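Afamin (Homo sapiens, PDB 6FAK) carries hydrophobic molecules in body fluids, binding vitamin E and keeping lipidated Wnt proteins soluble and active. Local coordinates at residues 26-31 with 155-160; 266-271 with 291-296; 328-333 with 358-363; 527-532 with 547-552. All coordinates share one frame; numbering follows the deposited sequence.

Contact 1: 26-31 with 155-160; sequences TIIAFA and PTLLTV
No ring or planar side chain enters the contact of I28 with L157 and L158, a helix-to-helix packing in the first domain of the all-helical albumin fold. The flat group with partners on both faces is the peptide carbonyl of P155. Its oxygen takes the backbone N of T159 from one face and T159 OG1 from the other. The hydroxyl oxygen T159 OG1 lies 3.0 Å from P155 O and is tilted 26° from the carbonyl plane. This extra bond sits inside helix 154-171, on a side turned from I28.

In the contact itself helix 22-33 meets helix 154-171, and I28 and L157 bring their CA atoms to 8.1 Å. Every touching side chain is buried, and only aliphatic carbons meet. I28 points toward the other helix. L157 likewise points toward I28, while L158 approaches from the flank and reaches over with its isobutyl end. L157 is twisted away from a staggered form (chi1 -111°), and its CD2 still lies against I28 CG2.

Helix 134-148 covers I28 through L142, and helix 177-209 covers L157 through L192. V253 of helix 253-268 also packs on I28, so the second domain closes part of this core.

The two branches of I28 divide the work. CG2 runs past L157 and meets its CD2 at 3.8 Å. CG1 stands beside the backbone N (chi1 -69°) and the chain continues extended. That carries I28 CD1 against both L157 CB and L158 CD2, 4.0 Å from each.

Contact 2: 266-271 with 291-296; sequences HICSKQ and QCIINS
I267 and I293 face each other with nearly the same conformation. In both, CG1 lies beside the backbone N and the chain runs out extended (chi1 -70° in I267, -78° in I293). The two side chains slide past each other in opposite directions, so unlike branches meet. I267 CD1 touches I293 CG2 at 4.1 Å. I293 CD1 goes further and rests on the sulfur of C268, with I293 CD1 and C268 SG 3.8 Å apart.

That sulfur is bonded to C282, and C292 is bonded to C281. The adjacent cysteines C281 and C282 thus tie the two segments to one point, a paired-disulfide pattern characteristic of albumins. Both segments fall in the region that forms the pocket for hydrophobic ligands.

Just past the end of helix 288-295, S296 OG bonds back to I293 O at 2.8 Å, from the same face of the carbonyl as S296 N. K225 NZ is a further donor to I293 O.

Around the contact there are helices and no strands. L237 of helix 231-250 packs on I267, M264 of helix 253-268 on I293, and F195 of helix 177-209 on I294.

Contact 3: 328-333 with 358-363; sequences TFFAKF and DLLRNC
F329 is the first residue of segment 328-333 to touch L360 of segment 358-363. Its side chain leaves the helix toward L360, with CG turned opposite the backbone N (chi1 171°). The far part of the ring does the touching. F329 CE2 is 3.7 Å from L360 CD1, and F329 CZ is 4.0 Å from the same methyl. The methyl approaches the ring obliquely.

F330 follows and also points at the second helix. Its CG lies beside the backbone N (chi1 -66°), and the two successive rings meet. CD2 of F329 sits 3.8 Å above the plane of the F330 ring, over its centre. CE1 of F330 in turn lies at the edge of the F329 ring, in its plane. F330 CE1 also reaches L360 CD1, at 4.2 Å. One leucine methyl therefore meets both rings.

F333, one turn on from F329 and F330, packs on the same helix 346-363 at an earlier point. It stacks on Y356 and meets I352 and V353. R322 of helix 318-324 packs on both F329 and L360, and Y373 of helix 369-373 packs on L360.

All three touching residues are buried, and no hydrogen bond joins the two segments. Helices 326-339 and 346-363 are consecutive, linked by a short loop. The second helix ends at C363, which is bonded to C372, and C364 next to it is bonded to C319. Such neighbouring cysteines with separate partners are a hallmark of the albumin domain, here the second of three.

Contact 4: 527-532 with 547-552; sequences DRFLVN and SLFTNF
F529 drives the edge of its ring into the face of F552. The pair is T-shaped, with centroids 4.8 Å apart and planes at 70°. F529 CZ lies 3.4 Å above the F552 ring plane, over its centre. The first torsions differ. F529 CG is anti to the backbone N (chi1 174°) and reaches straight across. F552 CG is folded beside its own backbone N and presents the ring broadside.

F549 lies one turn before F552. The F549 and F529 rings meet edge to edge, with F549 CE1 4.1 Å from F529 CD1. One face of F549 is taken by L530 in a CH-pi contact. L530 CD2 stands 4.3 Å from the F549 ring centroid, almost exactly on the ring normal. The other methyl, L530 CD1, is 3.8 Å from F549 CD1. Y408 of helix 376-417 makes a further edge-to-face pair with F549.

The four residues are buried and wholly apolar in their contact. The segment axes come within 11.0 Å and run roughly antiparallel, at 142°. Helices 521-536 and 542-560 follow one another through a short loop. They form a helical hairpin with an aromatic core in the third albumin domain.

All four contacts are largely buried and apolar, with no hydrogen bond between their paired segments; in contact 2 C268 is partly exposed. The centres of contacts 1 to 4 lie about 16, 21, 30 and 28 Å from the centre of the chain. Contacts 1 and 2 use aliphatic side chains, and contact 2 adds a disulfide sulfur. Contact 3 sets two rings around one methyl, and contact 4 is mainly aromatic. Contacts 2 and 3 share the second albumin domain; contact 1 belongs to the first and contact 4 to the third. Contacts 1 and 2 touch through a probable hydrogen bond between T156 OG1 and Q291 OE1 that links the two domains. The other pairs are separate.

Contact 1: 26-31 with 155-160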
# COMPACT_ATOMS: atom_id res chain seq x y z
N THR A 26 13.17 -13.03 -12.87
CA THR A 26 14.20 -12.12 -13.32
C THR A 26 13.62 -10.80 -13.90
O THR A 26 14.16 -9.71 -13.66
CB THR A 26 15.10 -12.82 -14.38
OG1 THR A 26 15.75 -13.95 -13.78
CG2 THR A 26 16.18 -11.88 -14.86
N ILE A 27 12.57 -10.95 -14.70
CA ILE A 27 11.83 -9.82 -15.29
C ILE A 27 11.30 -8.92 -14.18
O ILE A 27 11.47 -7.69 -14.23
CB ILE A 27 10.70 -10.33 -16.21
CG1 ILE A 27 11.32 -10.86 -17.49
CG2 ILE A 27 9.71 -9.22 -16.55
CD1 ILE A 27 10.33 -11.57 -18.41
N ILE A 28 10.66 -9.54 -13.17
CA ILE A 28 10.09 -8.76 -12.07
C ILE A 28 11.23 -7.95 -11.40
O ILE A 28 11.12 -6.74 -11.27
CB ILE A 28 9.43 -9.62 -11.00
CG1 ILE A 28 8.14 -10.28 -11.54
CG2 ILE A 28 9.08 -8.78 -9.77
CD1 ILE A 28 7.45 -11.23 -10.59
N ALA A 29 12.32 -8.62 -11.03
CA ALA A 29 13.43 -7.92 -10.32
C ALA A 29 14.01 -6.74 -11.16
O ALA A 29 14.21 -5.65 -10.67
CB ALA A 29 14.53 -8.90 -10.00
N PHE A 30 14.32 -7.05 -12.42
CA PHE A 30 14.96 -6.11 -13.31
C PHE A 30 14.05 -4.92 -13.57
O PHE A 30 14.49 -3.78 -13.40
CB PHE A 30 15.35 -6.79 -14.61
CG PHE A 30 16.30 -6.00 -15.49
CD1 PHE A 30 16.92 -4.83 -15.11
CD2 PHE A 30 16.60 -6.49 -16.74
CE1 PHE A 30 17.81 -4.16 -15.94
CE2 PHE A 30 17.45 -5.82 -17.63
CZ PHE A 30 18.09 -4.65 -17.21
N ALA A 31 12.78 -5.21 -13.84
CA ALA A 31 11.78 -4.17 -14.14
C ALA A 31 11.51 -3.27 -12.97
O ALA A 31 11.30 -2.06 -13.15
CB ALA A 31 10.48 -4.80 -14.65
N PRO A 155 5.69 -12.69 -4.74
CA PRO A 155 4.60 -13.66 -4.64
C PRO A 155 3.25 -13.04 -5.03
O PRO A 155 2.42 -13.68 -5.67
CB PRO A 155 4.63 -14.07 -3.16
CG PRO A 155 6.04 -13.84 -2.74
CD PRO A 155 6.49 -12.65 -3.50
N THR A 156 3.05 -11.76 -4.69
CA THR A 156 1.85 -11.04 -5.06
C THR A 156 1.71 -10.85 -6.60
O THR A 156 0.65 -11.15 -7.19
CB THR A 156 1.76 -9.69 -4.32
OG1 THR A 156 1.84 -9.96 -2.91
CG2 THR A 156 0.47 -9.00 -4.66
N LEU A 157 2.79 -10.39 -7.21
CA LEU A 157 2.83 -10.14 -8.64
C LEU A 157 2.64 -11.42 -9.44
O LEU A 157 1.92 -11.41 -10.49
CB LEU A 157 4.16 -9.48 -9.05
CG LEU A 157 4.24 -8.05 -9.53
CD1 LEU A 157 3.08 -7.13 -9.09
CD2 LEU A 157 5.59 -7.43 -9.21
N LEU A 158 3.29 -12.49 -9.01
CA LEU A 158 3.09 -13.82 -9.66
C LEU A 158 1.64 -14.34 -9.53
O LEU A 158 1.09 -14.92 -10.47
CB LEU A 158 4.05 -14.84 -9.09
CG LEU A 158 5.53 -14.64 -9.37
CD1 LEU A 158 6.35 -15.55 -8.46
CD2 LEU A 158 5.89 -14.89 -10.81
N THR A 159 1.02 -14.15 -8.38
CA THR A 159 -0.39 -14.45 -8.22
C THR A 159 -1.27 -13.60 -9.14
O THR A 159 -2.26 -14.10 -9.76
CB THR A 159 -0.81 -14.28 -6.74
OG1 THR A 159 -0.09 -15.22 -5.95
CG2 THR A 159 -2.32 -14.51 -6.57
N VAL A 160 -0.95 -12.31 -9.20
CA VAL A 160 -1.65 -11.41 -10.10
C VAL A 160 -1.51 -11.90 -11.56
O VAL A 160 -2.50 -11.94 -12.27
CB VAL A 160 -1.21 -9.92 -9.83
CG1 VAL A 160 -1.64 -8.99 -10.95
CG2 VAL A 160 -1.85 -9.46 -8.53

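Contact 2: 266-271 with 291-296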
# COMPACT_ATOMS: atom_id res chain seq x y z
N HIS A 266 6.07 -22.64 8.14
CA HIS A 266 5.98 -22.47 9.62
C HIS A 266 4.50 -22.50 10.11
O HIS A 266 4.14 -23.27 11.00
CB HIS A 266 6.65 -21.17 10.04
CG HIS A 266 6.87 -21.02 11.51
ND1 HIS A 266 7.93 -20.30 12.01
CD2 HIS A 266 6.19 -21.49 12.59
CE1 HIS A 266 7.90 -20.34 13.33
NE2 HIS A 266 6.85 -21.05 13.70
N ILE A 267 3.65 -21.69 9.51
CA ILE A 267 2.23 -21.67 9.82
C ILE A 267 1.61 -23.08 9.62
O ILE A 267 1.11 -23.67 10.57
CB ILE A 267 1.52 -20.62 8.96
CG1 ILE A 267 1.94 -19.21 9.43
CG2 ILE A 267 -0.01 -20.73 9.01
CD1 ILE A 267 1.46 -18.08 8.56
N CYS A 268 1.70 -23.61 8.40
CA CYS A 268 1.14 -24.93 8.06
C CYS A 268 1.67 -26.11 8.85
O CYS A 268 0.88 -26.94 9.28
CB CYS A 268 1.32 -25.23 6.57
SG CYS A 268 0.17 -24.27 5.61
N SER A 269 2.98 -26.17 9.09
CA SER A 269 3.55 -27.28 9.85
C SER A 269 3.20 -27.27 11.35
O SER A 269 3.65 -28.15 12.10
CB SER A 269 5.07 -27.41 9.63
OG SER A 269 5.82 -26.80 10.67
N LYS A 270 2.41 -26.28 11.78
CA LYS A 270 1.79 -26.27 13.11
C LYS A 270 0.33 -25.87 13.05
O LYS A 270 -0.19 -25.24 13.97
CB LYS A 270 2.57 -25.35 14.04
CG LYS A 270 4.03 -25.74 14.11
CD LYS A 270 4.78 -24.98 15.17
CE LYS A 270 6.18 -25.56 15.37
NZ LYS A 270 7.08 -25.16 14.26
N GLN A 271 -0.34 -26.27 11.96
CA GLN A 271 -1.77 -26.00 11.72
C GLN A 271 -2.60 -26.20 12.99
O GLN A 271 -3.27 -25.26 13.44
CB GLN A 271 -2.30 -26.89 10.58
CG GLN A 271 -3.73 -26.57 10.14
CD GLN A 271 -3.97 -26.84 8.66
OE1 GLN A 271 -4.65 -26.06 7.98
NE2 GLN A 271 -3.41 -27.94 8.15
N GLN A 291 -0.87 -16.58 -0.49
CA GLN A 291 -1.82 -15.48 -0.77
C GLN A 291 -3.24 -15.88 -0.25
O GLN A 291 -4.04 -15.01 0.12
CB GLN A 291 -1.86 -15.10 -2.27
CG GLN A 291 -0.65 -14.37 -2.90
CD GLN A 291 -0.01 -13.25 -2.08
OE1 GLN A 291 -0.23 -12.05 -2.34
NE2 GLN A 291 0.85 -13.62 -1.13
N CYS A 292 -3.52 -17.19 -0.23
CA CYS A 292 -4.67 -17.78 0.46
C CYS A 292 -4.63 -17.53 1.98
O CYS A 292 -5.55 -16.88 2.51
CB CYS A 292 -4.71 -19.30 0.22
SG CYS A 292 -6.18 -20.16 0.83
N ILE A 293 -3.58 -18.02 2.65
CA ILE A 293 -3.43 -17.87 4.11
C ILE A 293 -3.61 -16.42 4.49
O ILE A 293 -4.31 -16.14 5.46
CB ILE A 293 -2.08 -18.44 4.65
CG1 ILE A 293 -2.14 -19.97 4.74
CG2 ILE A 293 -1.72 -17.89 6.04
CD1 ILE A 293 -0.79 -20.65 4.83
N ILE A 294 -3.03 -15.50 3.71
CA ILE A 294 -3.17 -14.06 3.97
C ILE A 294 -4.64 -13.59 3.86
O ILE A 294 -5.07 -12.73 4.62
CB ILE A 294 -2.22 -13.20 3.08
CG1 ILE A 294 -0.75 -13.47 3.45
CG2 ILE A 294 -2.48 -11.71 3.29
CD1 ILE A 294 0.27 -12.83 2.53
N ASN A 295 -5.39 -14.17 2.92
CA ASN A 295 -6.81 -13.86 2.74
C ASN A 295 -7.78 -14.65 3.62
O ASN A 295 -8.95 -14.29 3.68
CB ASN A 295 -7.21 -14.03 1.26
CG ASN A 295 -6.79 -12.86 0.40
OD1 ASN A 295 -7.58 -11.95 0.14
ND2 ASN A 295 -5.53 -12.85 -0.01
N SER A 296 -7.33 -15.72 4.30
CA SER A 296 -8.24 -16.47 5.16
C SER A 296 -8.74 -15.55 6.27
O SER A 296 -8.05 -14.59 6.65
CB SER A 296 -7.59 -17.73 5.71
OG SER A 296 -6.54 -17.43 6.61

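Contact 3: 328-333 with 358-363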
# COMPACT_ATOMS: atom_id res chain seq x y z
N THR A 328 10.12 -7.64 25.52
CA THR A 328 9.31 -8.83 25.59
C THR A 328 8.02 -8.60 26.39
O THR A 328 6.97 -9.14 26.05
CB THR A 328 10.11 -10.04 26.10
OG1 THR A 328 11.28 -10.22 25.27
CG2 THR A 328 9.30 -11.30 26.03
N PHE A 329 8.10 -7.82 27.45
CA PHE A 329 6.94 -7.49 28.26
C PHE A 329 5.85 -6.79 27.37
O PHE A 329 4.68 -7.13 27.43
CB PHE A 329 7.37 -6.54 29.39
CG PHE A 329 6.23 -5.96 30.16
CD1 PHE A 329 5.62 -6.70 31.14
CD2 PHE A 329 5.77 -4.70 29.89
CE1 PHE A 329 4.52 -6.20 31.82
CE2 PHE A 329 4.67 -4.19 30.57
CZ PHE A 329 4.05 -4.95 31.53
N PHE A 330 6.26 -5.76 26.63
CA PHE A 330 5.32 -5.10 25.68
C PHE A 330 4.85 -5.97 24.49
O PHE A 330 3.70 -5.82 24.02
CB PHE A 330 5.84 -3.70 25.24
CG PHE A 330 5.89 -2.70 26.37
CD1 PHE A 330 4.73 -2.29 27.00
CD2 PHE A 330 7.10 -2.16 26.81
CE1 PHE A 330 4.78 -1.40 28.08
CE2 PHE A 330 7.16 -1.28 27.86
CZ PHE A 330 6.00 -0.91 28.51
N ALA A 331 5.71 -6.84 24.00
CA ALA A 331 5.27 -7.86 23.02
C ALA A 331 4.16 -8.76 23.57
O ALA A 331 3.17 -9.03 22.88
CB ALA A 331 6.45 -8.71 22.54
N LYS A 332 4.33 -9.22 24.82
CA LYS A 332 3.31 -10.02 25.47
C LYS A 332 2.00 -9.24 25.69
O LYS A 332 0.90 -9.77 25.50
CB LYS A 332 3.79 -10.59 26.80
CG LYS A 332 2.93 -11.77 27.23
CD LYS A 332 3.51 -12.55 28.37
CE LYS A 332 2.87 -13.95 28.48
NZ LYS A 332 1.42 -14.04 28.10
N PHE A 333 2.11 -7.99 26.11
CA PHE A 333 0.93 -7.12 26.21
C PHE A 333 0.22 -6.99 24.84
O PHE A 333 -0.99 -7.17 24.75
CB PHE A 333 1.28 -5.72 26.74
CG PHE A 333 0.10 -4.79 26.70
CD1 PHE A 333 -0.92 -4.90 27.64
CD2 PHE A 333 -0.03 -3.85 25.65
CE1 PHE A 333 -2.02 -4.06 27.56
CE2 PHE A 333 -1.11 -3.00 25.58
CZ PHE A 333 -2.12 -3.10 26.53
N ASP A 358 3.79 4.61 27.96
CA ASP A 358 3.84 5.95 28.61
C ASP A 358 3.23 5.95 30.02
O ASP A 358 3.80 6.55 30.95
CB ASP A 358 3.15 7.03 27.75
CG ASP A 358 3.78 7.16 26.37
OD1 ASP A 358 4.94 6.68 26.19
OD2 ASP A 358 3.10 7.68 25.45
N LEU A 359 2.10 5.28 30.20
CA LEU A 359 1.47 5.15 31.51
C LEU A 359 2.45 4.56 32.55
O LEU A 359 2.56 5.08 33.70
CB LEU A 359 0.23 4.23 31.41
CG LEU A 359 -0.34 3.79 32.77
CD1 LEU A 359 -1.27 4.89 33.23
CD2 LEU A 359 -1.07 2.48 32.67
N LEU A 360 3.07 3.45 32.18
CA LEU A 360 4.02 2.77 33.06
C LEU A 360 5.28 3.59 33.35
O LEU A 360 5.85 3.46 34.46
CB LEU A 360 4.38 1.38 32.57
CG LEU A 360 3.24 0.35 32.47
CD1 LEU A 360 3.82 -0.98 32.10
CD2 LEU A 360 2.43 0.25 33.77
N ARG A 361 5.70 4.44 32.41
CA ARG A 361 6.83 5.33 32.71
C ARG A 361 6.54 6.26 33.85
O ARG A 361 7.41 6.49 34.70
CB ARG A 361 7.24 6.16 31.49
CG ARG A 361 8.27 5.44 30.66
CD ARG A 361 9.29 6.38 30.08
NE ARG A 361 8.66 7.42 29.29
CZ ARG A 361 9.34 8.32 28.57
NH1 ARG A 361 10.68 8.27 28.51
NH2 ARG A 361 8.67 9.25 27.88
N ASN A 362 5.33 6.79 33.88
CA ASN A 362 4.90 7.59 34.99
C ASN A 362 4.66 6.76 36.26
O ASN A 362 5.31 7.00 37.29
CB ASN A 362 3.67 8.43 34.60
CG ASN A 362 3.12 9.22 35.76
OD1 ASN A 362 2.30 8.72 36.52
ND2 ASN A 362 3.58 10.47 35.91
N CYS A 363 3.74 5.80 36.18
CA CYS A 363 3.30 5.00 37.35
C CYS A 363 4.38 4.27 38.10
O CYS A 363 4.35 4.26 39.34
CB CYS A 363 2.22 3.96 36.93
SG CYS A 363 0.64 4.67 36.40

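Contact 4: 527-532 with 547-552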
# COMPACT_ATOMS: atom_id res chain seq x y z
N ASP A 527 -12.01 15.23 -10.76
CA ASP A 527 -11.18 15.23 -9.57
C ASP A 527 -9.98 16.17 -9.75
O ASP A 527 -9.64 16.94 -8.85
CB ASP A 527 -10.76 13.82 -9.19
CG ASP A 527 -11.91 12.97 -8.67
OD1 ASP A 527 -13.07 13.42 -8.51
OD2 ASP A 527 -11.67 11.78 -8.39
N ARG A 528 -9.37 16.12 -10.93
CA ARG A 528 -8.25 17.00 -11.23
C ARG A 528 -8.63 18.44 -11.29
O ARG A 528 -7.88 19.28 -10.81
CB ARG A 528 -7.56 16.68 -12.54
CG ARG A 528 -6.90 15.33 -12.62
CD ARG A 528 -6.31 15.25 -14.02
NE ARG A 528 -5.78 13.93 -14.30
CZ ARG A 528 -6.31 12.99 -15.08
NH1 ARG A 528 -7.44 13.21 -15.75
NH2 ARG A 528 -5.68 11.82 -15.22
N PHE A 529 -9.79 18.70 -11.86
CA PHE A 529 -10.35 20.07 -11.87
C PHE A 529 -10.45 20.67 -10.47
O PHE A 529 -9.99 21.81 -10.21
CB PHE A 529 -11.71 20.10 -12.63
CG PHE A 529 -12.41 21.41 -12.57
CD1 PHE A 529 -13.27 21.71 -11.52
CD2 PHE A 529 -12.22 22.35 -13.56
CE1 PHE A 529 -13.90 22.95 -11.42
CE2 PHE A 529 -12.84 23.61 -13.48
CZ PHE A 529 -13.69 23.90 -12.39
N LEU A 530 -11.05 19.89 -9.56
CA LEU A 530 -11.23 20.36 -8.19
C LEU A 530 -9.91 20.65 -7.48
O LEU A 530 -9.78 21.70 -6.82
CB LEU A 530 -12.06 19.40 -7.38
CG LEU A 530 -12.30 19.82 -5.93
CD1 LEU A 530 -12.92 21.19 -5.71
CD2 LEU A 530 -13.20 18.79 -5.30
N VAL A 531 -8.94 19.74 -7.64
CA VAL A 531 -7.66 19.91 -7.05
C VAL A 531 -6.97 21.16 -7.60
O VAL A 531 -6.48 21.98 -6.80
CB VAL A 531 -6.79 18.64 -7.15
CG1 VAL A 531 -5.34 18.88 -6.76
CG2 VAL A 531 -7.39 17.56 -6.26
N ASN A 532 -6.91 21.29 -8.91
CA ASN A 532 -6.33 22.50 -9.53
C ASN A 532 -7.03 23.80 -9.09
O ASN A 532 -6.38 24.81 -8.80
CB ASN A 532 -6.27 22.37 -11.07
CG ASN A 532 -5.30 21.31 -11.52
OD1 ASN A 532 -4.23 21.14 -10.92
ND2 ASN A 532 -5.63 20.59 -12.59
N SER A 547 -18.69 25.59 -2.76
CA SER A 547 -19.74 26.32 -3.47
C SER A 547 -19.39 26.58 -4.93
O SER A 547 -20.21 26.33 -5.82
CB SER A 547 -20.05 27.62 -2.75
OG SER A 547 -20.63 27.38 -1.46
N LEU A 548 -18.18 27.05 -5.18
CA LEU A 548 -17.74 27.29 -6.52
C LEU A 548 -17.70 26.03 -7.37
O LEU A 548 -18.08 26.03 -8.54
CB LEU A 548 -16.39 27.99 -6.51
CG LEU A 548 -15.76 28.43 -7.83
CD1 LEU A 548 -16.69 29.38 -8.58
CD2 LEU A 548 -14.43 29.09 -7.52
N PHE A 549 -17.19 24.97 -6.79
CA PHE A 549 -17.16 23.68 -7.45
C PHE A 549 -18.57 23.20 -7.82
O PHE A 549 -18.77 22.69 -8.93
CB PHE A 549 -16.49 22.64 -6.56
CG PHE A 549 -16.48 21.28 -7.16
CD1 PHE A 549 -15.70 21.02 -8.28
CD2 PHE A 549 -17.28 20.29 -6.65
CE1 PHE A 549 -15.68 19.76 -8.86
CE2 PHE A 549 -17.24 19.01 -7.21
CZ PHE A 549 -16.45 18.76 -8.33
N THR A 550 -19.52 23.32 -6.91
CA THR A 550 -20.88 22.91 -7.22
C THR A 550 -21.52 23.81 -8.27
O THR A 550 -22.36 23.34 -8.99
CB THR A 550 -21.86 22.85 -6.02
OG1 THR A 550 -22.12 24.19 -5.53
CG2 THR A 550 -21.29 21.95 -4.97
N ASN A 551 -21.12 25.08 -8.35
CA ASN A 551 -21.56 25.97 -9.45
C ASN A 551 -21.10 25.39 -10.84
O ASN A 551 -21.91 25.14 -11.74
CB ASN A 551 -20.99 27.36 -9.21
CG ASN A 551 -21.64 28.44 -10.08
OD1 ASN A 551 -22.15 28.18 -11.16
ND2 ASN A 551 -21.54 29.65 -9.63
N PHE A 552 -19.80 25.13 -10.96
CA PHE A 552 -19.22 24.51 -12.14
C PHE A 552 -19.91 23.18 -12.47
O PHE A 552 -20.22 22.92 -13.63
CB PHE A 552 -17.72 24.28 -11.97
CG PHE A 552 -16.87 25.45 -12.31
CD1 PHE A 552 -16.62 25.77 -13.63
CD2 PHE A 552 -16.19 26.14 -11.31
CE1 PHE A 552 -15.75 26.82 -13.95
CE2 PHE A 552 -15.34 27.20 -11.62
CZ PHE A 552 -15.11 27.53 -12.95